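Long-range contacts in dihydropyrimidine amidohydrolase (Dictyostelium discoideum, PDB 2FTW), which catalyses the reversible hydrolytic ring opening of dihydropyrimidines such as 5,6-dihydrouracil, the second step of reductive pyrimidine degradation, at a site with two zinc ions: residues A162-F167 with N194-F199; A223-A228 with I251-V256; I245-S250 with M296-R301; E270-G275 with G323-T328. All coordinates share one frame; numbering follows the deposited sequence. Where two conformers were deposited one is given.

Interaction 1: A162-F167 with N194-F199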
loop_
_atom_site.group_PDB
_atom_site.type_symbol
_atom_site.label_atom_id
_atom_site.label_comp_id
_atom_site.label_asym_id
_atom_site.label_seq_id
_atom_site.Cartn_x
_atom_site.Cartn_y
_atom_site.Cartn_z
ATOM N N ALA A 162 7.365 14.908 -21.888
ATOM C CA ALA A 162 7.837 16.243 -21.561
ATOM C C ALA A 162 8.201 17.005 -22.838
ATOM O O ALA A 162 7.924 16.533 -23.945
ATOM C CB ALA A 162 9.041 16.140 -20.640
ATOM N N TYR A 163 8.808 18.186 -22.667
ATOM C CA TYR A 163 9.285 19.042 -23.773
ATOM C C TYR A 163 8.133 19.524 -24.648
ATOM O O TYR A 163 8.038 19.171 -25.831
ATOM C CB TYR A 163 10.338 18.350 -24.648
ATOM C CG TYR A 163 11.538 17.815 -23.911
ATOM C CD1 TYR A 163 12.637 18.618 -23.651
ATOM C CD2 TYR A 163 11.581 16.494 -23.498
ATOM C CE1 TYR A 163 13.752 18.112 -22.981
ATOM C CE2 TYR A 163 12.682 15.983 -22.827
ATOM C CZ TYR A 163 13.763 16.793 -22.569
ATOM O OH TYR A 163 14.854 16.266 -21.901
ATOM N N LYS A 164 7.268 20.335 -24.046
ATOM C CA LYS A 164 6.191 20.985 -24.763
ATOM C C LYS A 164 6.789 21.875 -25.846
ATOM O O LYS A 164 7.907 22.391 -25.704
ATOM C CB LYS A 164 5.340 21.812 -23.801
ATOM C CG LYS A 164 4.095 22.439 -24.422
ATOM C CD LYS A 164 3.319 23.253 -23.391
ATOM C CE LYS A 164 2.103 23.924 -23.993
ATOM N NZ LYS A 164 1.190 22.936 -24.626
ATOM N N ASN A 165 6.045 22.034 -26.935
ATOM C CA ASN A 165 6.504 22.799 -28.098
ATOM C C ASN A 165 7.725 22.199 -28.826
ATOM O O ASN A 165 8.306 22.857 -29.698
ATOM C CB ASN A 165 6.789 24.273 -27.723
ATOM C CG ASN A 165 5.604 24.947 -27.054
ATOM O OD1 ASN A 165 4.456 24.749 -27.451
ATOM N ND2 ASN A 165 5.881 25.748 -26.028
ATOM N N SER A 166 8.127 20.977 -28.477
ATOM C CA SER A 166 9.133 20.266 -29.285
ATOM C C SER A 166 8.807 18.774 -29.436
ATOM O O SER A 166 8.029 18.428 -30.320
ATOM C CB SER A 166 10.565 20.527 -28.790
ATOM O OG SER A 166 10.879 19.804 -27.614
ATOM N N PHE A 167 9.354 17.901 -28.587
ATOM C CA PHE A 167 9.171 16.459 -28.753
ATOM C C PHE A 167 7.877 15.903 -28.162
ATOM O O PHE A 167 7.499 14.782 -28.482
ATOM C CB PHE A 167 10.326 15.691 -28.127
ATOM C CG PHE A 167 11.691 16.062 -28.656
ATOM C CD1 PHE A 167 11.857 16.673 -29.905
ATOM C CD2 PHE A 167 12.822 15.748 -27.908
ATOM C CE1 PHE A 167 13.121 16.987 -30.377
ATOM C CE2 PHE A 167 14.084 16.056 -28.370
ATOM C CZ PHE A 167 14.232 16.679 -29.619
ATOM N N ASN A 194 4.959 15.062 -16.800
ATOM C CA ASN A 194 3.858 15.857 -17.359
ATOM C C ASN A 194 4.391 17.154 -17.990
ATOM O O ASN A 194 4.693 18.128 -17.284
ATOM C CB ASN A 194 2.799 16.161 -16.290
ATOM C CG ASN A 194 1.522 16.782 -16.880
ATOM O OD1 ASN A 194 1.559 17.842 -17.508
ATOM N ND2 ASN A 194 0.396 16.104 -16.692
ATOM N N GLY A 195 4.491 17.166 -19.318
ATOM C CA GLY A 195 5.068 18.298 -20.069
ATOM C C GLY A 195 4.377 19.649 -19.891
ATOM O O GLY A 195 5.041 20.676 -19.754
ATOM N N ASP A 196 3.046 19.656 -19.896
ATOM C CA ASP A 196 2.287 20.892 -19.669
ATOM C C ASP A 196 2.560 21.524 -18.314
ATOM O O ASP A 196 2.648 22.744 -18.195
ATOM C CB ASP A 196 0.777 20.645 -19.797
ATOM C CG ASP A 196 0.317 20.522 -21.247
ATOM O OD1 ASP A 196 1.139 20.772 -22.156
ATOM O OD2 ASP A 196 -0.884 20.209 -21.472
ATOM N N MET A 197 2.675 20.693 -17.289
ATOM C CA MET A 197 2.962 21.178 -15.950
ATOM C C MET A 197 4.437 21.585 -15.760
ATOM O O MET A 197 4.733 22.482 -14.984
ATOM C CB MET A 197 2.557 20.114 -14.932
ATOM C CG MET A 197 1.045 19.886 -14.876
ATOM S SD MET A 197 0.185 21.361 -14.249
ATOM C CE MET A 197 0.673 21.308 -12.544
ATOM N N VAL A 198 5.349 20.918 -16.456
ATOM C CA VAL A 198 6.784 21.276 -16.430
ATOM C C VAL A 198 6.969 22.663 -17.037
ATOM O O VAL A 198 7.796 23.455 -16.578
ATOM C CB VAL A 198 7.628 20.241 -17.235
ATOM C CG1 VAL A 198 9.034 20.786 -17.602
ATOM C CG2 VAL A 198 7.744 18.934 -16.461
ATOM N N PHE A 199 6.187 22.933 -18.084
ATOM C CA PHE A 199 6.188 24.226 -18.785
ATOM C C PHE A 199 5.597 25.355 -17.925
ATOM O O PHE A 199 6.143 26.468 -17.867
ATOM C CB PHE A 199 5.413 24.064 -20.088
ATOM C CG PHE A 199 5.228 25.325 -20.864
ATOM C CD1 PHE A 199 4.112 26.139 -20.638
ATOM C CD2 PHE A 199 6.124 25.675 -21.867
ATOM C CE1 PHE A 199 3.921 27.294 -21.374
ATOM C CE2 PHE A 199 5.939 26.838 -22.614
ATOM C CZ PHE A 199 4.832 27.652 -22.366
HETATM O O HOH W 1 7.600 20.748 -21.107
#

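Interaction 2: A223-A228 with I251-V256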
loop_
_atom_site.group_PDB
_atom_site.type_symbol
_atom_site.label_atom_id
_atom_site.label_comp_id
_atom_site.label_asym_id
_atom_site.label_seq_id
_atom_site.Cartn_x
_atom_site.Cartn_y
_atom_site.Cartn_z
ATOM N N ALA A 223 6.079 14.516 -8.338
ATOM C CA ALA A 223 4.678 14.133 -8.640
ATOM C C ALA A 223 4.304 14.265 -10.136
ATOM O O ALA A 223 3.357 13.603 -10.623
ATOM C CB ALA A 223 3.714 14.941 -7.774
ATOM N N LEU A 224 5.042 15.102 -10.868
ATOM C CA LEU A 224 4.814 15.239 -12.308
ATOM C C LEU A 224 5.428 14.057 -13.076
ATOM O O LEU A 224 4.982 13.709 -14.179
ATOM C CB LEU A 224 5.395 16.555 -12.819
ATOM C CG LEU A 224 4.980 17.880 -12.170
ATOM C CD1 LEU A 224 5.495 18.998 -13.066
ATOM C CD2 LEU A 224 3.440 17.997 -11.957
ATOM N N GLU A 225 6.452 13.446 -12.479
ATOM C CA GLU A 225 7.099 12.272 -13.057
ATOM C C GLU A 225 6.235 11.053 -12.779
ATOM O O GLU A 225 6.080 10.203 -13.644
ATOM C CB GLU A 225 8.514 12.098 -12.488
ATOM C CG GLU A 225 9.205 10.792 -12.858
ATOM C CD GLU A 225 10.601 10.614 -12.198
ATOM O OE1 GLU A 225 11.024 11.464 -11.367
ATOM O OE2 GLU A 225 11.282 9.619 -12.537
ATOM N N ALA A 226 5.683 10.986 -11.565
ATOM C CA ALA A 226 4.839 9.868 -11.127
ATOM C C ALA A 226 3.508 9.839 -11.844
ATOM O O ALA A 226 2.978 8.776 -12.158
ATOM C CB ALA A 226 4.617 9.931 -9.630
ATOM N N GLU A 227 2.952 11.008 -12.094
ATOM C CA GLU A 227 1.694 11.105 -12.831
ATOM C C GLU A 227 1.866 10.611 -14.277
ATOM O O GLU A 227 1.085 9.767 -14.757
ATOM C CB GLU A 227 1.168 12.537 -12.805
ATOM C CG GLU A 227 -0.209 12.686 -13.420
ATOM C CD GLU A 227 -0.184 12.650 -14.947
ATOM O OE1 GLU A 227 0.529 13.488 -15.541
ATOM O OE2 GLU A 227 -0.885 11.794 -15.544
ATOM N N ALA A 228 2.883 11.142 -14.956
ATOM C CA ALA A 228 3.177 10.767 -16.343
ATOM C C ALA A 228 3.580 9.289 -16.483
ATOM O O ALA A 228 3.268 8.631 -17.474
ATOM C CB ALA A 228 4.276 11.682 -16.904
ATOM N N ILE A 251 10.956 8.245 -5.958
ATOM C CA ILE A 251 10.202 7.282 -5.145
ATOM C C ILE A 251 8.797 7.101 -5.704
ATOM O O ILE A 251 8.339 5.979 -5.927
ATOM C CB ILE A 251 10.097 7.754 -3.651
ATOM C CG1 ILE A 251 11.443 7.591 -2.940
ATOM C CG2 ILE A 251 9.008 6.980 -2.892
ATOM C CD1 ILE A 251 11.519 8.221 -1.563
ATOM N N GLY A 252 8.114 8.226 -5.908
ATOM C CA GLY A 252 6.742 8.228 -6.422
ATOM C C GLY A 252 6.562 7.445 -7.709
ATOM O O GLY A 252 5.615 6.668 -7.843
ATOM N N ALA A 253 7.474 7.659 -8.660
ATOM C CA ALA A 253 7.420 6.986 -9.953
ATOM C C ALA A 253 7.761 5.510 -9.800
ATOM O O ALA A 253 7.151 4.652 -10.445
ATOM C CB ALA A 253 8.365 7.667 -10.950
ATOM N N ALA A 254 8.717 5.207 -8.926
ATOM C CA ALA A 254 9.056 3.806 -8.615
ATOM C C ALA A 254 7.879 3.045 -7.997
ATOM O O ALA A 254 7.610 1.881 -8.371
ATOM C CB ALA A 254 10.242 3.745 -7.718
ATOM N N ASP A 255 7.184 3.706 -7.075
ATOM C CA ASP A 255 5.977 3.164 -6.440
ATOM C C ASP A 255 4.880 2.875 -7.443
ATOM O O ASP A 255 4.205 1.855 -7.336
ATOM C CB ASP A 255 5.386 4.149 -5.411
ATOM C CG ASP A 255 6.258 4.331 -4.153
ATOM O OD1 ASP A 255 7.189 3.517 -3.903
ATOM O OD2 ASP A 255 5.991 5.322 -3.417
ATOM N N VAL A 256 4.648 3.798 -8.372
ATOM C CA VAL A 256 3.661 3.578 -9.444
ATOM C C VAL A 256 3.966 2.314 -10.251
ATOM O O VAL A 256 3.073 1.517 -10.527
ATOM C CB VAL A 256 3.554 4.807 -10.397
ATOM C CG1 VAL A 256 2.937 4.423 -11.712
ATOM C CG2 VAL A 256 2.757 5.926 -9.746
#

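Interaction 3: I245-S250 with M296-R301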
loop_
_atom_site.group_PDB
_atom_site.type_symbol
_atom_site.label_atom_id
_atom_site.label_comp_id
_atom_site.label_asym_id
_atom_site.label_seq_id
_atom_site.Cartn_x
_atom_site.Cartn_y
_atom_site.Cartn_z
ATOM N N ILE A 245 10.117 2.375 -18.681
ATOM C CA ILE A 245 10.261 3.714 -18.137
ATOM C C ILE A 245 11.751 4.061 -17.929
ATOM O O ILE A 245 12.403 3.515 -17.063
ATOM C CB ILE A 245 9.511 3.880 -16.797
ATOM C CG1 ILE A 245 8.099 3.254 -16.856
ATOM C CG2 ILE A 245 9.439 5.339 -16.442
ATOM C CD1 ILE A 245 7.162 3.887 -17.881
ATOM N N VAL A 246 12.255 4.984 -18.735
ATOM C CA VAL A 246 13.665 5.380 -18.704
ATOM C C VAL A 246 13.902 6.375 -17.574
ATOM O O VAL A 246 12.972 7.083 -17.158
ATOM C CB VAL A 246 14.133 6.009 -20.059
ATOM C CG1 VAL A 246 13.740 5.140 -21.247
ATOM C CG2 VAL A 246 13.593 7.414 -20.233
ATOM N N HIS A 247 15.155 6.462 -17.128
ATOM C CA HIS A 247 15.544 7.278 -15.968
ATOM C C HIS A 247 14.437 7.526 -14.926
ATOM O O HIS A 247 13.975 8.652 -14.727
ATOM C CB HIS A 247 16.208 8.597 -16.389
ATOM C CG HIS A 247 15.484 9.346 -17.464
ATOM N ND1 HIS A 247 14.169 9.739 -17.347
ATOM C CD2 HIS A 247 15.912 9.808 -18.662
ATOM C CE1 HIS A 247 13.807 10.383 -18.443
ATOM N NE2 HIS A 247 14.848 10.445 -19.254
ATOM N N VAL A 248 14.046 6.451 -14.249
ATOM C CA VAL A 248 13.148 6.546 -13.102
ATOM C C VAL A 248 13.956 7.158 -11.956
ATOM O O VAL A 248 14.834 6.506 -11.397
ATOM C CB VAL A 248 12.593 5.161 -12.727
ATOM C CG1 VAL A 248 11.720 5.227 -11.480
ATOM C CG2 VAL A 248 11.801 4.586 -13.892
ATOM N N GLN A 249 13.671 8.423 -11.636
ATOM C CA GLN A 249 14.497 9.211 -10.705
ATOM C C GLN A 249 13.879 9.360 -9.310
ATOM O O GLN A 249 14.553 9.818 -8.379
ATOM C CB GLN A 249 14.735 10.617 -11.278
ATOM C CG GLN A 249 15.656 10.691 -12.484
ATOM C CD GLN A 249 17.100 10.880 -12.102
ATOM O OE1 GLN A 249 17.792 9.915 -11.777
ATOM N NE2 GLN A 249 17.561 12.141 -12.108
ATOM N N SER A 250 12.609 8.981 -9.160
ATOM C CA SER A 250 11.871 9.293 -7.942
ATOM C C SER A 250 11.158 8.104 -7.262
ATOM O O SER A 250 10.795 7.116 -7.898
ATOM C CB SER A 250 10.860 10.405 -8.248
ATOM O OG SER A 250 9.600 9.887 -8.661
ATOM N N MET A 296 19.845 17.852 -14.776
ATOM C CA MET A 296 19.415 16.943 -15.823
ATOM C C MET A 296 17.898 16.815 -15.689
ATOM O O MET A 296 17.316 17.362 -14.754
ATOM C CB MET A 296 20.084 15.579 -15.664
ATOM C CG MET A 296 19.751 14.838 -14.380
ATOM S SD MET A 296 20.084 13.070 -14.504
ATOM C CE MET A 296 18.687 12.481 -15.469
ATOM N N GLY A 297 17.269 16.081 -16.599
ATOM C CA GLY A 297 15.818 15.925 -16.581
ATOM C C GLY A 297 15.408 14.479 -16.772
ATOM O O GLY A 297 15.894 13.827 -17.701
ATOM N N PRO A 298 14.533 13.959 -15.888
ATOM C CA PRO A 298 14.045 14.612 -14.673
ATOM C C PRO A 298 15.174 14.932 -13.695
ATOM O O PRO A 298 16.227 14.297 -13.746
ATOM C CB PRO A 298 13.086 13.585 -14.057
ATOM C CG PRO A 298 13.282 12.318 -14.828
ATOM C CD PRO A 298 13.908 12.646 -16.113
ATOM N N PRO A 299 14.960 15.920 -12.810
ATOM C CA PRO A 299 16.025 16.248 -11.869
ATOM C C PRO A 299 16.338 15.119 -10.887
ATOM O O PRO A 299 15.476 14.275 -10.599
ATOM C CB PRO A 299 15.485 17.475 -11.110
ATOM C CG PRO A 299 14.254 17.913 -11.818
ATOM C CD PRO A 299 13.764 16.758 -12.623
ATOM N N ILE A 300 17.576 15.118 -10.397
ATOM C CA ILE A 300 17.972 14.309 -9.241
ATOM C C ILE A 300 17.228 14.852 -8.015
ATOM O O ILE A 300 17.141 16.072 -7.811
ATOM C CB ILE A 300 19.522 14.323 -9.005
ATOM C CG1 ILE A 300 20.275 13.882 -10.266
ATOM C CG2 ILE A 300 19.889 13.380 -7.873
ATOM C CD1 ILE A 300 21.773 14.272 -10.282
ATOM N N ARG A 301 16.660 13.953 -7.218
ATOM C CA ARG A 301 15.671 14.359 -6.224
ATOM C C ARG A 301 16.332 14.741 -4.915
ATOM O O ARG A 301 17.262 14.062 -4.483
ATOM C CB ARG A 301 14.629 13.252 -6.003
ATOM C CG ARG A 301 13.857 12.860 -7.283
ATOM C CD ARG A 301 13.210 14.082 -7.913
ATOM N NE ARG A 301 12.466 13.816 -9.135
ATOM C CZ ARG A 301 11.878 14.766 -9.863
ATOM N NH1 ARG A 301 11.217 14.443 -10.961
ATOM N NH2 ARG A 301 11.948 16.050 -9.492
HETATM O O HOH W 2 16.862 11.048 -8.048
#

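Interaction 4: E270-G275 with G323-T328. With ZN (zinc ion), chain B.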
loop_
_atom_site.group_PDB
_atom_site.type_symbol
_atom_site.label_atom_id
_atom_site.label_comp_id
_atom_site.label_asym_id
_atom_site.label_seq_id
_atom_site.Cartn_x
_atom_site.Cartn_y
_atom_site.Cartn_z
ATOM N N GLU A 270 13.919 1.735 -15.373
ATOM C CA GLU A 270 15.358 1.935 -15.459
ATOM C C GLU A 270 15.811 3.091 -14.552
ATOM O O GLU A 270 15.669 4.250 -14.915
ATOM C CB GLU A 270 15.704 2.238 -16.902
ATOM C CG GLU A 270 17.164 2.514 -17.199
ATOM C CD GLU A 270 17.303 3.289 -18.497
ATOM O OE1 GLU A 270 17.172 4.540 -18.445
ATOM O OE2 GLU A 270 17.517 2.634 -19.561
ATOM N N PRO A 271 16.341 2.777 -13.360
ATOM C CA PRO A 271 17.028 3.818 -12.604
ATOM C C PRO A 271 18.343 4.136 -13.294
ATOM O O PRO A 271 18.745 3.422 -14.205
ATOM C CB PRO A 271 17.271 3.161 -11.231
ATOM C CG PRO A 271 17.330 1.708 -11.521
ATOM C CD PRO A 271 16.359 1.484 -12.652
ATOM N N ILE A 272 18.997 5.217 -12.901
ATOM C CA ILE A 272 20.310 5.554 -13.471
ATOM C C ILE A 272 21.312 5.801 -12.359
ATOM O O ILE A 272 20.935 5.982 -11.209
ATOM C CB ILE A 272 20.241 6.737 -14.473
ATOM C CG1 ILE A 272 19.658 8.001 -13.824
ATOM C CG2 ILE A 272 19.411 6.342 -15.696
ATOM C CD1 ILE A 272 20.034 9.263 -14.551
ATOM N N ALA A 273 22.595 5.767 -12.712
ATOM C CA ALA A 273 23.667 5.789 -11.733
ATOM C C ALA A 273 23.587 7.024 -10.820
ATOM O O ALA A 273 23.793 6.927 -9.606
ATOM C CB ALA A 273 25.034 5.686 -12.446
ATOM N N ALA A 274 23.246 8.170 -11.389
ATOM C CA ALA A 274 23.095 9.410 -10.613
ATOM C C ALA A 274 22.017 9.293 -9.530
ATOM O O ALA A 274 22.187 9.773 -8.411
ATOM C CB ALA A 274 22.768 10.583 -11.548
ATOM N N GLY A 275 20.888 8.688 -9.885
ATOM C CA GLY A 275 19.785 8.501 -8.966
ATOM C C GLY A 275 20.127 7.503 -7.879
ATOM O O GLY A 275 19.600 7.572 -6.775
ATOM N N GLY A 323 20.909 2.329 -16.234
ATOM C CA GLY A 323 21.566 3.103 -17.290
ATOM C C GLY A 323 22.326 4.263 -16.658
ATOM O O GLY A 323 22.470 4.317 -15.440
ATOM N N THR A 324 22.815 5.185 -17.479
ATOM C CA THR A 324 23.529 6.379 -16.993
ATOM C C THR A 324 22.879 7.702 -17.404
ATOM O O THR A 324 23.003 8.703 -16.697
ATOM C CB THR A 324 25.002 6.431 -17.489
ATOM O OG1 THR A 324 25.560 7.712 -17.180
ATOM C CG2 THR A 324 25.095 6.249 -18.980
ATOM N N ASP A 325 22.223 7.712 -18.559
ATOM C CA ASP A 325 21.782 8.953 -19.175
ATOM C C ASP A 325 23.000 9.866 -19.399
ATOM O O ASP A 325 22.953 11.085 -19.169
ATOM C CB ASP A 325 20.735 9.640 -18.292
ATOM C CG ASP A 325 19.871 10.622 -19.055
ATOM O OD1 ASP A 325 20.175 10.920 -20.227
ATOM O OD2 ASP A 325 18.875 11.101 -18.471
ATOM N N ASN A 326 24.088 9.262 -19.864
ATOM C CA ASN A 326 25.367 9.951 -19.928
ATOM C C ASN A 326 25.280 11.027 -20.983
ATOM O O ASN A 326 25.278 10.726 -22.181
ATOM C CB ASN A 326 26.535 9.003 -20.235
ATOM C CG ASN A 326 27.874 9.694 -20.096
ATOM O OD1 ASN A 326 28.468 9.696 -19.021
ATOM N ND2 ASN A 326 28.316 10.349 -21.160
ATOM N N CYS A 327 25.237 12.273 -20.529
ATOM C CA CYS A 327 24.973 13.405 -21.403
ATOM C C CYS A 327 25.774 14.615 -20.941
ATOM O O CYS A 327 25.229 15.533 -20.368
ATOM C CB CYS A 327 23.472 13.720 -21.370
ATOM S SG CYS A 327 22.962 14.792 -22.685
ATOM N N THR A 328 27.072 14.606 -21.206
ATOM C CA THR A 328 27.991 15.496 -20.521
ATOM C C THR A 328 28.294 16.798 -21.262
ATOM O O THR A 328 28.488 16.815 -22.478
ATOM C CB THR A 328 29.317 14.786 -20.195
ATOM O OG1 THR A 328 29.831 14.156 -21.369
ATOM C CG2 THR A 328 29.136 13.740 -19.085
HETATM ZN ZN ZN B . 18.225 10.463 -21.853
HETATM O O HOH W 3 24.401 8.850 -14.257
#

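Interaction 1: A162-F167 with N194-F199
Lys164 reaches the start of helix 195-207 with CG anti to its backbone N (chi1 -174°) and its chain extended as far as CE, where a bend at the CD-CE bond (chi4) turns NZ aside; Phe199 sends its ring to meet it, CG likewise anti to the backbone N (chi1 175°). CD of Lys164 lies over one face of the Phe199 ring, offset toward the rim and 4.1 Å from the ring centroid, a CH-pi contact. Beyond it, Lys164 NZ forms a salt bridge with Asp196 OD1 at 3.3 Å, weak as a hydrogen bond. The Asn165 amide plane stands about perpendicular to the ring, its ND2 3.6 Å from Phe199 CE2. At the other end of the contact the backbones close up, Ala162 CA lying 3.8 Å from Gly195 CA, where no side chain intervenes. A water links the two segments, accepting from Lys164 N at 3.0 Å and donating to Gly195 O at 2.9 Å. Asn194 caps the helix, its OD1 accepting from Met197 N at 3.1 Å. Tyr163, by similarity a substrate-binding residue, opens the type II turn to Ser166 and meets zinc ligand His191 edge-to-face. The 162-167 loop sits between helices 139-151 and 171-184 in sequence and packs on the start of helix 195-207, which follows strand 188-190; Met197 and Val198 touch Leu224 of helix 223-239, and Gln172 of the second subunit packs on Lys164.

Interaction 2: A223-A228 with I251-V256
Ala226 and Ala253 mark the closest backbone approach of two helices running nearly in the same direction, with their CA atoms 4.0 Å apart. The segment axes cross at -18° and come within 7.8 Å, close because glycine and alanine line the interface. Gly252 has no side chain, and Ala226 CB settles against its main chain, 3.7 Å from Gly252 C and nearly as close to Ala253 N. One turn further on, Val256 leans across with CG2 anti to its carbonyl carbon, placing that methyl 3.7 Å from Ala226 O and 4.4 Å from Ala226 CB. These are neighbouring helices of the (beta-alpha)8 barrel: helix 223-239 leads into strand 243-245, and helix 251-262 follows it, their N-terminal turns side by side. Glu225 flanks the interface with its chain stretched out (chi1 171°, chi2 -177°), so that its CG, CD and OE2 pass along the methyl of Ala253; Glu225 CG is 3.8 Å from Ala253 CB. Its carboxylate is held by the loops beside it: OE2 accepts from Gln249 N and OE1 forms a salt bridge with Arg301 NH1. Glu222 OE2 accepts from Gly252 N, and Ser250 OG from Ala253 N, so side chains take up amide groups in the first turn of helix 251-262. Further along helix 223-239, Thr229, Asn230 and Ile233 pack on Val256, while Ala254 faces Leu310 and Tyr313 of helix 306-316.

Interaction 3: I245-S250 with M296-R301
Gln249 lies against the loop Met296-Arg301 along most of its length. Its CB approaches Pro299 O at 3.8 Å, and CG rests on the pyrrolidine of Pro298, 3.7 Å from Pro298 CG. A bend at chi2 (-90°) then turns the amide back over the loop. NE2 meets Met296 CE at 3.6 Å, tip to tip. It also donates to Pro298 O at 3.0 Å; the N-H points well at the oxygen (153°), but the donor stands above the carbonyl plane. The backbone of the same residue is tied as well: a water donates to Gln249 O at 2.6 Å and accepts from Arg301 N. Arg301 lays its CG near that carbonyl and sends its guanidinium on to a salt bridge with Glu217. Pro298, whose preceding peptide bond is cis, also meets His247: its CD lies 3.2 Å from His247 ND1, over one face of the imidazole; Val246 CG2 covers the opposite face. His247 NE2 binds a zinc ion together with His191 and the carboxylated Lys158. A histidine ligand at the C-terminal end of a barrel strand, with its ring between Val246 of its own loop and the cis-proline loop, belongs to the binuclear zinc centre of the hydantoinase/dihydropyrimidinase family.

Interaction 4: E270-G275 with G323-T328
Gly323 and the backbone of 271-273 are joined by two hydrogen bonds: Gly323 N donates to Pro271 O at 3.2 Å, in the carbonyl plane, and Ala273 N donates to Gly323 O at 3.1 Å with a more bent N-H approach (137°). They form a single beta bridge between Ile272 and Gly323, joining the loops that follow two late barrel strands in the (beta-alpha)8 amidohydrolase fold. Ile272 CA adds a CA-H...O contact, 3.2 Å from the same Gly323 O. A water extends the link, donating to Thr324 O and weakly accepting from Ala274 N. Two residues after Gly323, Asp325 turns its carboxylate to the active site, where OD1 binds a zinc ion at 2.6 Å; His66, His68 and the carboxylated Lys158 are the other ligands. Glu270 belongs to the second shell: its CG passes Gly323 N, while OE1 accepts from His66 ND1 and from His247 N, and OE2 is hydrogen-bonded to Tyr244 OH and Thr65 OG1, consistent with a part in orienting His66. Ile272 packs between bridge and metal ligand. Its CG1 lies between the backbone N and carbonyl carbon (chi1 58°), which brings CG2 beside Gly323 C at 3.7 Å; with CD1 turned anti to CA, CD1 comes 3.8 Å from Asp325 CB.

How the interactions relate
Interactions 3 and 4 are the nearest to each other, centres about 8 Å apart, and share the binuclear site: His247 of interaction 3 and Asp325 of interaction 4 bind different zinc ions, with His247 CD2 3.2 Å from Asp325 OD2. Their backbones also pair, Val248 N lying 2.8 Å from Glu270 O. Interaction 2 is about 10 Å from interaction 3 between centres, and Glu225 joins them, its OE1 3.3 Å from Ser250 CB. Interaction 1 joins interaction 2 through Asn194 ND2, 2.9 Å from Glu227 OE1, and both touch the second subunit. The loop 162-167 carries Tyr163, by similarity a substrate-binding residue, so the contacts run from subunit interface to metal centre.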